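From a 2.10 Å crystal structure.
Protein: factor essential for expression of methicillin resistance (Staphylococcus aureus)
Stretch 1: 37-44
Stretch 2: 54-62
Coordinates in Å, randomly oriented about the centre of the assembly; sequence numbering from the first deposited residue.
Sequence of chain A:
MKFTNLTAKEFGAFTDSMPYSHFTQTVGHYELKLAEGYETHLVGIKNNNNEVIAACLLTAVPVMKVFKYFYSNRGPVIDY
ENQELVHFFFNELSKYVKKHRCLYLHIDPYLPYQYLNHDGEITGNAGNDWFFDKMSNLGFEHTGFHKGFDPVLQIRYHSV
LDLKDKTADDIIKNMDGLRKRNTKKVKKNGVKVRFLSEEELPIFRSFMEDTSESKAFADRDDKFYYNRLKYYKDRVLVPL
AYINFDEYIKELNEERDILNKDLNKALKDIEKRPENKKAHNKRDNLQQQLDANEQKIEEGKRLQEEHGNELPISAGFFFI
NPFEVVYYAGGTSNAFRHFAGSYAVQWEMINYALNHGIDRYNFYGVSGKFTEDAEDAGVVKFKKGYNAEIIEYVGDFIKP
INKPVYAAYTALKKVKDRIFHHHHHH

Stretch 1 (37-44) GYETHLVG
Stretch 2 (54-62) AACLLTAVP

Two neighbouring strands, 39-44 and 54-62, run antiparallel, their N-to-C directions 162° apart and their axes approaching to 4.5 Å. The register pairs Glu-39 with Ala-60, Thr-40 with Thr-59, His-41 with Leu-58, Leu-42 with Leu-57, Val-43 with Cys-56 and Gly-44 with Ala-55. Most residues hold ordinary extended angles, such as -122/144 at His-41 and -121/145 at Leu-58; Gly-44 is almost fully stretched at -180/-170.

Hydrogen-bonded and non-hydrogen-bonded pairs alternate. His-41 and Leu-58 form a reciprocal pair of nearly linear hydrogen bonds, with His-41 N to Leu-58 O and Leu-58 N to His-41 O both at 2.8 Å. Val-43 N donates to Cys-56 O at 3.0 Å, and Cys-56 N returns to Val-43 O at 2.8 Å with a more bent angle of 146°. At Glu-39 the pattern opens: Ala-60 N still donates to Glu-39 O at 2.9 Å, but a water bridges the other half, accepting from Glu-39 N at 2.9 Å and donating to Ala-60 O at 2.6 Å. The carbonyls also receive CA-H groups from the intervening pairs, as in Thr-59 CA to Glu-39 O at 3.3 Å and Thr-40 CA to Leu-58 O at 3.4 Å.

CA-CA spacing follows the same alternation, with 5.4 Å at Val-43 and Cys-56 against 3.9 Å at Gly-44 and Ala-55. Glycine suits this position: an ideal CB on Gly-44 would lie 2.3 Å from Ala-54 O, a clash, and a tight 3.3 Å from Ala-55 CA.

Antiparallel pairing puts the side chains of each pair on the same face, so apolar partners can pack together while the backbone hydrogen bonds fix the register; the two stretches bury 633 Å² in all. One face carries Glu-39, His-41, Val-43, Cys-56, Leu-58 and Ala-60. Here Val-43 (chi1 m) sets CG2 3.8 Å from CD1 of Leu-58 (m, t), a diagonal apolar contact, and 4.2 Å from CB of Cys-56 (t). His-41 (m) meets its partner through the side-chain base, His-41 CB to Leu-58 CB 4.1 Å. Glu-39 extends with chi1 and chi2 both t, its CD 3.9 Å from Ala-60 CB, while its carboxylate is satisfied elsewhere in the structure.

The other face holds Thr-40, Leu-42, Ala-55, Leu-57 and Thr-59. Leu-42 (m, t) brings CD2 to 4.0 Å from CB of Leu-57 (t, t), and Thr-40 (m) places CG2 4.1 Å from Leu-57 CD2. Thr-40 OG1 donates to Tyr-38 O at 3.1 Å, a hydrogen bond within the first stretch; Thr-59 takes p.

Before the first strand, Gly-37 (83/13) leads into Tyr-38 (m, chi2 83°), whose CD2 contacts Val-61 CG2 obliquely at 3.8 Å, extending the apolar packing past the paired register.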

# COMPACT_ATOMS: atom_id res chain seq x y z
N GLY A 37 -4.95 17.89 16.88
CA GLY A 37 -4.90 19.33 17.09
C GLY A 37 -4.64 20.23 15.90
O GLY A 37 -4.36 21.42 16.07
N TYR A 38 -4.71 19.70 14.68
CA TYR A 38 -4.48 20.55 13.52
C TYR A 38 -5.72 21.35 13.17
O TYR A 38 -6.84 20.90 13.39
CB TYR A 38 -4.13 19.72 12.27
CG TYR A 38 -2.77 19.06 12.29
CD1 TYR A 38 -2.57 17.86 12.95
CD2 TYR A 38 -1.68 19.67 11.67
CE1 TYR A 38 -1.32 17.26 12.99
CE2 TYR A 38 -0.42 19.08 11.70
CZ TYR A 38 -0.25 17.88 12.37
OH TYR A 38 1.00 17.29 12.41
N GLU A 39 -5.51 22.56 12.66
CA GLU A 39 -6.61 23.37 12.19
C GLU A 39 -6.96 22.61 10.90
O GLU A 39 -6.10 22.45 10.02
CB GLU A 39 -6.15 24.78 11.85
CG GLU A 39 -7.29 25.68 11.37
CD GLU A 39 -6.82 27.08 11.05
OE1 GLU A 39 -6.00 27.62 11.84
OE2 GLU A 39 -7.27 27.66 10.03
N THR A 40 -8.20 22.15 10.78
CA THR A 40 -8.59 21.38 9.60
C THR A 40 -9.81 21.94 8.88
O THR A 40 -10.81 22.28 9.51
CB THR A 40 -8.85 19.91 10.01
OG1 THR A 40 -7.78 19.45 10.85
CG2 THR A 40 -8.92 19.00 8.78
N HIS A 41 -9.70 22.03 7.56
CA HIS A 41 -10.79 22.55 6.73
C HIS A 41 -11.26 21.54 5.68
O HIS A 41 -10.45 20.78 5.12
CB HIS A 41 -10.35 23.80 5.97
CG HIS A 41 -9.94 24.95 6.84
ND1 HIS A 41 -8.87 24.88 7.70
CD2 HIS A 41 -10.41 26.22 6.90
CE1 HIS A 41 -8.69 26.07 8.26
NE2 HIS A 41 -9.60 26.89 7.79
N LEU A 42 -12.56 21.55 5.43
CA LEU A 42 -13.15 20.70 4.40
C LEU A 42 -13.81 21.67 3.43
O LEU A 42 -14.83 22.29 3.75
CB LEU A 42 -14.19 19.74 4.99
CG LEU A 42 -13.70 18.69 5.99
CD1 LEU A 42 -14.89 17.84 6.43
CD2 LEU A 42 -12.63 17.82 5.35
N VAL A 43 -13.20 21.81 2.26
CA VAL A 43 -13.72 22.72 1.25
C VAL A 43 -14.09 21.95 -0.02
O VAL A 43 -13.71 20.78 -0.18
CB VAL A 43 -12.69 23.84 0.91
CG1 VAL A 43 -12.34 24.63 2.18
CG2 VAL A 43 -11.42 23.24 0.31
N GLY A 44 -14.84 22.59 -0.91
CA GLY A 44 -15.22 21.94 -2.14
C GLY A 44 -16.07 22.85 -3.00
O GLY A 44 -16.20 24.05 -2.74
N ALA A 54 -16.34 18.65 -6.29
CA ALA A 54 -14.91 18.83 -5.98
C ALA A 54 -14.78 18.95 -4.48
O ALA A 54 -15.65 19.52 -3.82
CB ALA A 54 -14.36 20.08 -6.65
N ALA A 55 -13.68 18.43 -3.93
CA ALA A 55 -13.48 18.49 -2.49
C ALA A 55 -12.00 18.44 -2.12
O ALA A 55 -11.17 17.96 -2.89
CB ALA A 55 -14.21 17.33 -1.81
N CYS A 56 -11.69 18.92 -0.93
CA CYS A 56 -10.32 18.86 -0.45
C CYS A 56 -10.25 19.07 1.03
O CYS A 56 -10.89 19.99 1.59
CB CYS A 56 -9.43 19.89 -1.14
SG CYS A 56 -7.66 19.55 -0.93
N LEU A 57 -9.51 18.19 1.68
CA LEU A 57 -9.28 18.30 3.10
C LEU A 57 -7.99 19.12 3.17
O LEU A 57 -7.00 18.81 2.51
CB LEU A 57 -9.10 16.92 3.71
CG LEU A 57 -8.75 16.84 5.20
CD1 LEU A 57 -8.99 15.41 5.68
CD2 LEU A 57 -7.30 17.23 5.42
N LEU A 58 -8.02 20.20 3.95
CA LEU A 58 -6.86 21.07 4.11
C LEU A 58 -6.49 21.12 5.57
O LEU A 58 -7.36 21.06 6.44
CB LEU A 58 -7.19 22.50 3.67
CG LEU A 58 -7.78 22.79 2.28
CD1 LEU A 58 -8.30 24.23 2.26
CD2 LEU A 58 -6.73 22.56 1.21
N THR A 59 -5.19 21.20 5.85
CA THR A 59 -4.73 21.34 7.22
C THR A 59 -3.88 22.61 7.25
O THR A 59 -3.24 22.96 6.26
CB THR A 59 -3.88 20.14 7.70
OG1 THR A 59 -2.88 19.82 6.72
CG2 THR A 59 -4.77 18.92 7.99
N ALA A 60 -3.91 23.30 8.37
CA ALA A 60 -3.16 24.54 8.51
C ALA A 60 -2.36 24.51 9.79
O ALA A 60 -2.82 24.01 10.82
CB ALA A 60 -4.12 25.72 8.51
N VAL A 61 -1.14 25.04 9.72
CA VAL A 61 -0.23 25.11 10.85
C VAL A 61 0.31 26.55 10.96
O VAL A 61 0.64 27.18 9.96
CB VAL A 61 0.95 24.12 10.65
CG1 VAL A 61 2.13 24.52 11.49
CG2 VAL A 61 0.49 22.70 11.03
N PRO A 62 0.39 27.09 12.19
CA PRO A 62 0.90 28.46 12.36
C PRO A 62 2.36 28.62 11.98
O PRO A 62 3.20 27.78 12.33
CB PRO A 62 0.64 28.74 13.85
CG PRO A 62 0.67 27.39 14.47
CD PRO A 62 -0.07 26.53 13.47
O HOH W 1 -3.00 23.70 13.40